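Local coordinates for pyridine nucleotide-disulphide oxidoreductase dimerisation region (Escherichia coli BL21, PDB 6KYY), which is an FAD-containing, hypochlorous acid-induced disulfide reductase of the pyridine nucleotide-disulfide oxidoreductase family, probably involved in resistance to reactive chlorine species, at residues S310-R315 with D330-V335; M297-V300 with L304-T307. All blocks are in the same frame, centred on the assembly; numbering follows the deposited sequence.

Contacts 1 and 2 follow each other along the chain and sit side by side in space, their centres about 10 Å apart. Contact 2 (297-300 with 304-307) sets the loop between strand 294-296 and helix 307-321 against one phosphate, the ribityl chain and the flavin C2 carbonyl of FAD. Contact 1 (310-315 with 330-335) takes up the helix that this loop leads into and ties it to the loop ahead of strand 337-339. They are joined by a probable hydrogen bond from Gly298 N to Asp313 OD1, 3.0 Å long. Both reach the same flavin phosphate, contact 2 through Asp299 N and contact 1 through Ser310 OG.

Contact 1 of 2, residues S310-R315 with D330-V335; sequences SLDDYR and DDRKNV. With FAD (flavin-adenine dinucleotide), chain N.
Arg332 reaches from the loop 330-335 to two consecutive carboxylates on helix 307-321, those of Asp312 and Asp313. Its chain is extended from CG to NE, which carries the guanidinium across a gap where the closest CA atoms, those of Asp312 and Arg332, are still 8.9 Å apart. The tight part of the contact is the guanidinium edge. Arg332 NE donates to Asp312 OD2 at 2.6 Å, meeting that oxygen on its anti side, and Arg332 NH2 adds a weak bond to the same oxygen at 2.9 Å. The second hydrogen of NH2 goes almost straight (173°) to Asp313 OD2, 2.6 Å from NH2. This oxygen lies in the guanidinium plane, yet the donor stands above the Asp313 carboxylate, the two planes being turned 51° apart. CG of Asp312 is anti to the backbone N (chi1 -168°), while that of Asp313 is anti to the carbonyl carbon; these different first torsions swing the two neighbouring carboxylates to the same guanidinium. Arg315 joins through a weak hydrogen bond within a salt bridge, Arg315 NH1 to Asp312 OD1, 3.2 Å, and the resulting salt-bridge network ties helix 307-321 to the loop that leads into strand 337-339. Arg327 also pairs with Asp312 OD1, and Ile430 of the second subunit packs against both Asp312 and Arg332. At the N-terminal end of the segment, Ser310 OG bonds to FAD O1P at 2.7 Å. The solvent side is much looser: the exposed Lys333 and its neighbour Asn334 turn from the helix to bond with Asp418, and Val335 then comes back against Ile309 of helix 307-321.

Contact 2 of 2, residues M297-V300 with L304-T307; sequences MGDV and LQFT. With FAD (flavin-adenine dinucleotide), chain N.
The Asp299 carboxylate and the Gln305 amide have planes 42° apart, and their side chains cross at about a right angle, Asp299 CG lying 3.6 Å from Gln305 CG. Asp299 OD1 rests against the 304-306 backbone, 3.5 Å from Gln305 CA, without a hydrogen bond to it. The Phe306 ring turns its edge to the flavin, with FAD C2 in the ring plane and FAD O2 3.8 Å from Phe306 CD2; Tyr308 stacks on this ring. Gln305 NE2 bonds to Arg259 O, and Asp299 OD2 accepts a hydrogen bond from the ribityl hydroxyl FAD O3' at 2.9 Å. Asp299 CG sits beside its own backbone N (chi1 -48°), bringing carboxylate and backbone amide to the cofactor together. That amide, Asp299 N, holds FAD O2P at 2.8 Å, and Gly298 CA lies 3.2 Å from FAD O2P, with no side chain between backbone and phosphate. An inverse gamma turn centred on Gln305 carries a weak Phe306 N to Leu304 O bond. Phe306 follows at the N-cap position of helix 307-321, and Thr307 N, in the helix's first turn, donates to FAD O2 at 2.8 Å and 170°. An aspartate on the ribityl chain, a backbone amide on the phosphate and a helix N-terminus directed at the flavin C2 carbonyl are characteristic of the FAD site in pyridine nucleotide-disulfide oxidoreductases.

Contact 1 of 2, residues S310-R315 with D330-V335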
loop_
_atom_site.group_PDB
_atom_site.type_symbol
_atom_site.label_atom_id
_atom_site.label_comp_id
_atom_site.label_asym_id
_atom_site.label_seq_id
_atom_site.Cartn_x
_atom_site.Cartn_y
_atom_site.Cartn_z
ATOM N N SER B 310 16.540 13.847 -0.666
ATOM C CA SER B 310 17.218 14.554 0.414
ATOM C C SER B 310 17.647 13.587 1.512
ATOM O O SER B 310 18.713 13.755 2.117
ATOM C CB SER B 310 16.306 15.643 0.980
ATOM O OG SER B 310 17.037 16.571 1.763
ATOM N N LEU B 311 16.832 12.563 1.778
ATOM C CA LEU B 311 17.213 11.553 2.761
ATOM C C LEU B 311 18.435 10.770 2.298
ATOM O O LEU B 311 19.338 10.490 3.095
ATOM C CB LEU B 311 16.044 10.606 3.032
ATOM C CG LEU B 311 16.261 9.625 4.187
ATOM C CD1 LEU B 311 16.409 10.373 5.503
ATOM C CD2 LEU B 311 15.134 8.605 4.268
ATOM N N ASP B 312 18.479 10.406 1.014
ATOM C CA ASP B 312 19.664 9.745 0.481
ATOM C C ASP B 312 20.875 10.666 0.521
ATOM O O ASP B 312 22.010 10.191 0.639
ATOM C CB ASP B 312 19.410 9.269 -0.948
ATOM C CG ASP B 312 20.484 8.323 -1.443
ATOM O OD1 ASP B 312 20.692 7.276 -0.796
ATOM O OD2 ASP B 312 21.120 8.629 -2.473
ATOM N N ASP B 313 20.654 11.979 0.422
ATOM C CA ASP B 313 21.754 12.927 0.560
ATOM C C ASP B 313 22.382 12.836 1.945
ATOM O O ASP B 313 23.611 12.876 2.082
ATOM C CB ASP B 313 21.261 14.348 0.288
ATOM C CG ASP B 313 21.047 14.617 -1.186
ATOM O OD1 ASP B 313 20.275 15.541 -1.515
ATOM O OD2 ASP B 313 21.650 13.905 -2.017
ATOM N N TYR B 314 21.552 12.711 2.985
ATOM C CA TYR B 314 22.078 12.478 4.325
ATOM C C TYR B 314 22.912 11.205 4.368
ATOM O O TYR B 314 23.943 11.152 5.048
ATOM C CB TYR B 314 20.930 12.401 5.334
ATOM C CG TYR B 314 21.213 11.496 6.516
ATOM C CD1 TYR B 314 21.925 11.960 7.615
ATOM C CD2 TYR B 314 20.768 10.179 6.533
ATOM C CE1 TYR B 314 22.187 11.138 8.694
ATOM C CE2 TYR B 314 21.028 9.350 7.607
ATOM C CZ TYR B 314 21.737 9.835 8.686
ATOM O OH TYR B 314 21.995 9.013 9.759
ATOM N N ARG B 315 22.480 10.169 3.645
ATOM C CA ARG B 315 23.224 8.915 3.629
ATOM C C ARG B 315 24.597 9.097 2.996
ATOM O O ARG B 315 25.579 8.496 3.448
ATOM C CB ARG B 315 22.427 7.844 2.885
ATOM C CG ARG B 315 21.117 7.470 3.558
ATOM C CD ARG B 315 20.752 6.020 3.293
ATOM N NE ARG B 315 19.326 5.777 3.489
ATOM C CZ ARG B 315 18.463 5.555 2.503
ATOM N NH1 ARG B 315 18.882 5.543 1.244
ATOM N NH2 ARG B 315 17.183 5.346 2.775
ATOM N N ASP B 330 26.136 8.809 -7.554
ATOM C CA ASP B 330 26.267 7.855 -8.646
ATOM C C ASP B 330 25.707 6.484 -8.289
ATOM O O ASP B 330 25.619 5.623 -9.169
ATOM C CB ASP B 330 27.736 7.713 -9.060
ATOM C CG ASP B 330 28.262 8.936 -9.790
ATOM O OD1 ASP B 330 29.500 9.082 -9.887
ATOM O OD2 ASP B 330 27.444 9.751 -10.267
ATOM N N ASP B 331 25.345 6.257 -7.026
ATOM C CA ASP B 331 24.708 5.013 -6.616
ATOM C C ASP B 331 23.214 4.991 -6.909
ATOM O O ASP B 331 22.579 3.950 -6.717
ATOM C CB ASP B 331 24.928 4.772 -5.120
ATOM C CG ASP B 331 26.341 4.333 -4.799
ATOM O OD1 ASP B 331 27.180 5.205 -4.487
ATOM O OD2 ASP B 331 26.613 3.117 -4.853
ATOM N N ARG B 332 22.646 6.104 -7.365
ATOM C CA ARG B 332 21.207 6.201 -7.563
ATOM C C ARG B 332 20.810 5.614 -8.912
ATOM O O ARG B 332 21.397 5.951 -9.944
ATOM C CB ARG B 332 20.758 7.658 -7.474
ATOM C CG ARG B 332 20.290 8.078 -6.094
ATOM C CD ARG B 332 20.313 9.587 -5.948
ATOM N NE ARG B 332 20.530 9.996 -4.564
ATOM C CZ ARG B 332 20.803 11.240 -4.189
ATOM N NH1 ARG B 332 20.898 12.201 -5.096
ATOM N NH2 ARG B 332 20.984 11.522 -2.906
ATOM N N LYS B 333 19.808 4.738 -8.901
ATOM C CA LYS B 333 19.271 4.187 -10.134
ATOM C C LYS B 333 17.801 3.855 -9.928
ATOM O O LYS B 333 17.379 3.492 -8.827
ATOM C CB LYS B 333 20.049 2.945 -10.592
ATOM C CG LYS B 333 19.908 1.729 -9.692
ATOM C CD LYS B 333 20.528 0.504 -10.346
ATOM C CE LYS B 333 20.729 -0.626 -9.351
ATOM N NZ LYS B 333 20.852 -1.943 -10.039
ATOM N N ASN B 334 17.027 3.997 -11.004
ATOM C CA ASN B 334 15.591 3.726 -11.011
ATOM C C ASN B 334 14.892 4.429 -9.847
ATOM O O ASN B 334 14.253 3.809 -8.994
ATOM C CB ASN B 334 15.316 2.221 -10.991
ATOM C CG ASN B 334 16.120 1.467 -12.032
ATOM O OD1 ASN B 334 16.165 1.855 -13.199
ATOM N ND2 ASN B 334 16.743 0.368 -11.618
ATOM N N VAL B 335 15.026 5.751 -9.829
ATOM C CA VAL B 335 14.421 6.577 -8.788
ATOM C C VAL B 335 12.917 6.655 -9.027
ATOM O O VAL B 335 12.483 7.142 -10.080
ATOM C CB VAL B 335 15.049 7.977 -8.752
ATOM C CG1 VAL B 335 14.330 8.846 -7.740
ATOM C CG2 VAL B 335 16.532 7.887 -8.428
HETATM P PA FAD N . 13.403 21.625 3.247
HETATM O O1A FAD N . 12.859 22.441 2.134
HETATM O O2A FAD N . 12.495 20.498 3.752
HETATM O O5B FAD N . 13.815 22.543 4.451
HETATM C C5B FAD N . 14.047 23.955 4.271
HETATM C C4B FAD N . 14.127 24.608 5.628
HETATM O O4B FAD N . 15.235 25.537 5.662
HETATM C C3B FAD N . 12.884 25.394 6.046
HETATM O O3B FAD N . 12.538 25.104 7.395
HETATM C C2B FAD N . 13.313 26.853 5.863
HETATM O O2B FAD N . 12.645 27.719 6.773
HETATM C C1B FAD N . 14.798 26.766 6.196
HETATM N N9A FAD N . 15.609 27.838 5.624
HETATM C C8A FAD N . 15.589 28.294 4.333
HETATM N N7A FAD N . 16.430 29.275 4.098
HETATM C C5A FAD N . 17.046 29.478 5.324
HETATM C C6A FAD N . 18.041 30.379 5.749
HETATM N N6A FAD N . 18.615 31.283 4.951
HETATM N N1A FAD N . 18.433 30.317 7.042
HETATM C C2A FAD N . 17.863 29.415 7.844
HETATM N N3A FAD N . 16.918 28.518 7.557
HETATM C C4A FAD N . 16.551 28.599 6.274
HETATM N N1 FAD N . 8.422 15.231 -1.801
HETATM C C2 FAD N . 8.179 13.887 -1.850
HETATM O O2 FAD N . 9.093 13.060 -1.745
HETATM N N3 FAD N . 6.884 13.429 -2.018
HETATM C C4 FAD N . 5.757 14.211 -2.167
HETATM O O4 FAD N . 4.654 13.685 -2.300
HETATM C C4X FAD N . 6.025 15.639 -2.118
HETATM N N5 FAD N . 5.016 16.453 -2.216
HETATM C C5X FAD N . 5.272 17.814 -2.163
HETATM C C6 FAD N . 4.203 18.700 -2.286
HETATM C C7 FAD N . 4.406 20.076 -2.239
HETATM C C7M FAD N . 3.228 21.004 -2.374
HETATM C C8 FAD N . 5.706 20.579 -2.067
HETATM C C8M FAD N . 5.959 22.061 -2.012
HETATM C C9 FAD N . 6.775 19.697 -1.946
HETATM C C9A FAD N . 6.568 18.323 -1.991
HETATM N N10 FAD N . 7.627 17.403 -1.865
HETATM C C10 FAD N . 7.392 16.052 -1.926
HETATM C "C1'" FAD N . 9.011 17.870 -1.693
HETATM C "C2'" FAD N . 9.439 17.969 -0.232
HETATM O "O2'" FAD N . 8.658 18.952 0.448
HETATM C "C3'" FAD N . 10.914 18.369 -0.169
HETATM O "O3'" FAD N . 11.586 17.840 -1.305
HETATM C "C4'" FAD N . 11.638 17.906 1.096
HETATM O "O4'" FAD N . 11.139 18.629 2.222
HETATM C "C5'" FAD N . 13.142 18.056 0.996
HETATM O "O5'" FAD N . 13.508 19.398 1.380
HETATM P P FAD N . 14.973 19.743 1.846
HETATM O O1P FAD N . 15.537 18.582 2.672
HETATM O O2P FAD N . 15.806 20.136 0.689
HETATM O O3P FAD N . 14.786 20.979 2.821
#

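Contact 2 of 2, residues M297-V300 with L304-T307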
loop_
_atom_site.group_PDB
_atom_site.type_symbol
_atom_site.label_atom_id
_atom_site.label_comp_id
_atom_site.label_asym_id
_atom_site.label_seq_id
_atom_site.Cartn_x
_atom_site.Cartn_y
_atom_site.Cartn_z
ATOM N N MET B 297 22.701 19.806 0.687
ATOM C CA MET B 297 21.805 18.663 0.667
ATOM C C MET B 297 20.394 19.130 0.347
ATOM O O MET B 297 19.982 20.224 0.738
ATOM C CB MET B 297 21.809 17.918 2.009
ATOM C CG MET B 297 23.097 17.178 2.323
ATOM S SD MET B 297 23.250 16.808 4.080
ATOM C CE MET B 297 22.913 18.416 4.790
ATOM N N GLY B 298 19.660 18.289 -0.369
ATOM C CA GLY B 298 18.260 18.549 -0.635
ATOM C C GLY B 298 18.027 19.359 -1.896
ATOM O O GLY B 298 18.872 19.458 -2.792
ATOM N N ASP B 299 16.838 19.965 -1.950
ATOM C CA ASP B 299 16.390 20.692 -3.134
ATOM C C ASP B 299 17.250 21.907 -3.453
ATOM O O ASP B 299 17.117 22.465 -4.547
ATOM C CB ASP B 299 14.933 21.122 -2.958
ATOM C CG ASP B 299 14.049 19.993 -2.465
ATOM O OD1 ASP B 299 14.447 18.818 -2.608
ATOM O OD2 ASP B 299 12.957 20.283 -1.932
ATOM N N VAL B 300 18.117 22.336 -2.534
ATOM C CA VAL B 300 19.045 23.421 -2.827
ATOM C C VAL B 300 20.133 23.003 -3.805
ATOM O O VAL B 300 20.863 23.861 -4.314
ATOM C CB VAL B 300 19.665 23.952 -1.518
ATOM C CG1 VAL B 300 20.840 23.087 -1.087
ATOM C CG2 VAL B 300 20.087 25.401 -1.673
ATOM N N LEU B 304 16.409 16.397 -7.985
ATOM C CA LEU B 304 14.988 16.081 -7.944
ATOM C C LEU B 304 14.406 16.453 -6.586
ATOM O O LEU B 304 14.984 16.142 -5.541
ATOM C CB LEU B 304 14.765 14.599 -8.240
ATOM C CG LEU B 304 15.267 14.106 -9.601
ATOM C CD1 LEU B 304 15.113 12.597 -9.716
ATOM C CD2 LEU B 304 14.547 14.811 -10.743
ATOM N N GLN B 305 13.258 17.135 -6.606
ATOM C CA GLN B 305 12.659 17.686 -5.389
ATOM C C GLN B 305 11.772 16.623 -4.747
ATOM O O GLN B 305 10.543 16.645 -4.838
ATOM C CB GLN B 305 11.884 18.959 -5.703
ATOM C CG GLN B 305 12.754 20.202 -5.796
ATOM C CD GLN B 305 12.079 21.332 -6.549
ATOM O OE1 GLN B 305 10.855 21.364 -6.679
ATOM N NE2 GLN B 305 12.877 22.271 -7.047
ATOM N N PHE B 306 12.423 15.674 -4.079
ATOM C CA PHE B 306 11.743 14.654 -3.299
ATOM C C PHE B 306 12.347 14.608 -1.904
ATOM O O PHE B 306 13.491 15.014 -1.685
ATOM C CB PHE B 306 11.837 13.269 -3.954
ATOM C CG PHE B 306 11.186 13.191 -5.303
ATOM C CD1 PHE B 306 11.928 12.858 -6.424
ATOM C CD2 PHE B 306 9.835 13.450 -5.453
ATOM C CE1 PHE B 306 11.335 12.786 -7.667
ATOM C CE2 PHE B 306 9.235 13.380 -6.695
ATOM C CZ PHE B 306 9.987 13.050 -7.804
ATOM N N THR B 307 11.555 14.110 -0.954
ATOM C CA THR B 307 12.041 13.988 0.416
ATOM C C THR B 307 13.026 12.832 0.549
ATOM O O THR B 307 14.005 12.925 1.298
ATOM C CB THR B 307 10.864 13.805 1.375
ATOM O OG1 THR B 307 9.847 14.766 1.068
ATOM C CG2 THR B 307 11.312 13.999 2.814
HETATM P PA FAD N . 13.403 21.625 3.247
HETATM O O1A FAD N . 12.859 22.441 2.134
HETATM O O2A FAD N . 12.495 20.498 3.752
HETATM O O5B FAD N . 13.815 22.543 4.451
HETATM C C5B FAD N . 14.047 23.955 4.271
HETATM C C4B FAD N . 14.127 24.608 5.628
HETATM O O4B FAD N . 15.235 25.537 5.662
HETATM C C3B FAD N . 12.884 25.394 6.046
HETATM O O3B FAD N . 12.538 25.104 7.395
HETATM C C2B FAD N . 13.313 26.853 5.863
HETATM O O2B FAD N . 12.645 27.719 6.773
HETATM C C1B FAD N . 14.798 26.766 6.196
HETATM N N9A FAD N . 15.609 27.838 5.624
HETATM C C8A FAD N . 15.589 28.294 4.333
HETATM N N7A FAD N . 16.430 29.275 4.098
HETATM C C5A FAD N . 17.046 29.478 5.324
HETATM C C6A FAD N . 18.041 30.379 5.749
HETATM N N6A FAD N . 18.615 31.283 4.951
HETATM N N1A FAD N . 18.433 30.317 7.042
HETATM C C2A FAD N . 17.863 29.415 7.844
HETATM N N3A FAD N . 16.918 28.518 7.557
HETATM C C4A FAD N . 16.551 28.599 6.274
HETATM N N1 FAD N . 8.422 15.231 -1.801
HETATM C C2 FAD N . 8.179 13.887 -1.850
HETATM O O2 FAD N . 9.093 13.060 -1.745
HETATM N N3 FAD N . 6.884 13.429 -2.018
HETATM C C4 FAD N . 5.757 14.211 -2.167
HETATM O O4 FAD N . 4.654 13.685 -2.300
HETATM C C4X FAD N . 6.025 15.639 -2.118
HETATM N N5 FAD N . 5.016 16.453 -2.216
HETATM C C5X FAD N . 5.272 17.814 -2.163
HETATM C C6 FAD N . 4.203 18.700 -2.286
HETATM C C7 FAD N . 4.406 20.076 -2.239
HETATM C C7M FAD N . 3.228 21.004 -2.374
HETATM C C8 FAD N . 5.706 20.579 -2.067
HETATM C C8M FAD N . 5.959 22.061 -2.012
HETATM C C9 FAD N . 6.775 19.697 -1.946
HETATM C C9A FAD N . 6.568 18.323 -1.991
HETATM N N10 FAD N . 7.627 17.403 -1.865
HETATM C C10 FAD N . 7.392 16.052 -1.926
HETATM C "C1'" FAD N . 9.011 17.870 -1.693
HETATM C "C2'" FAD N . 9.439 17.969 -0.232
HETATM O "O2'" FAD N . 8.658 18.952 0.448
HETATM C "C3'" FAD N . 10.914 18.369 -0.169
HETATM O "O3'" FAD N . 11.586 17.840 -1.305
HETATM C "C4'" FAD N . 11.638 17.906 1.096
HETATM O "O4'" FAD N . 11.139 18.629 2.222
HETATM C "C5'" FAD N . 13.142 18.056 0.996
HETATM O "O5'" FAD N . 13.508 19.398 1.380
HETATM P P FAD N . 14.973 19.743 1.846
HETATM O O1P FAD N . 15.537 18.582 2.672
HETATM O O2P FAD N . 15.806 20.136 0.689
HETATM O O3P FAD N . 14.786 20.979 2.821
#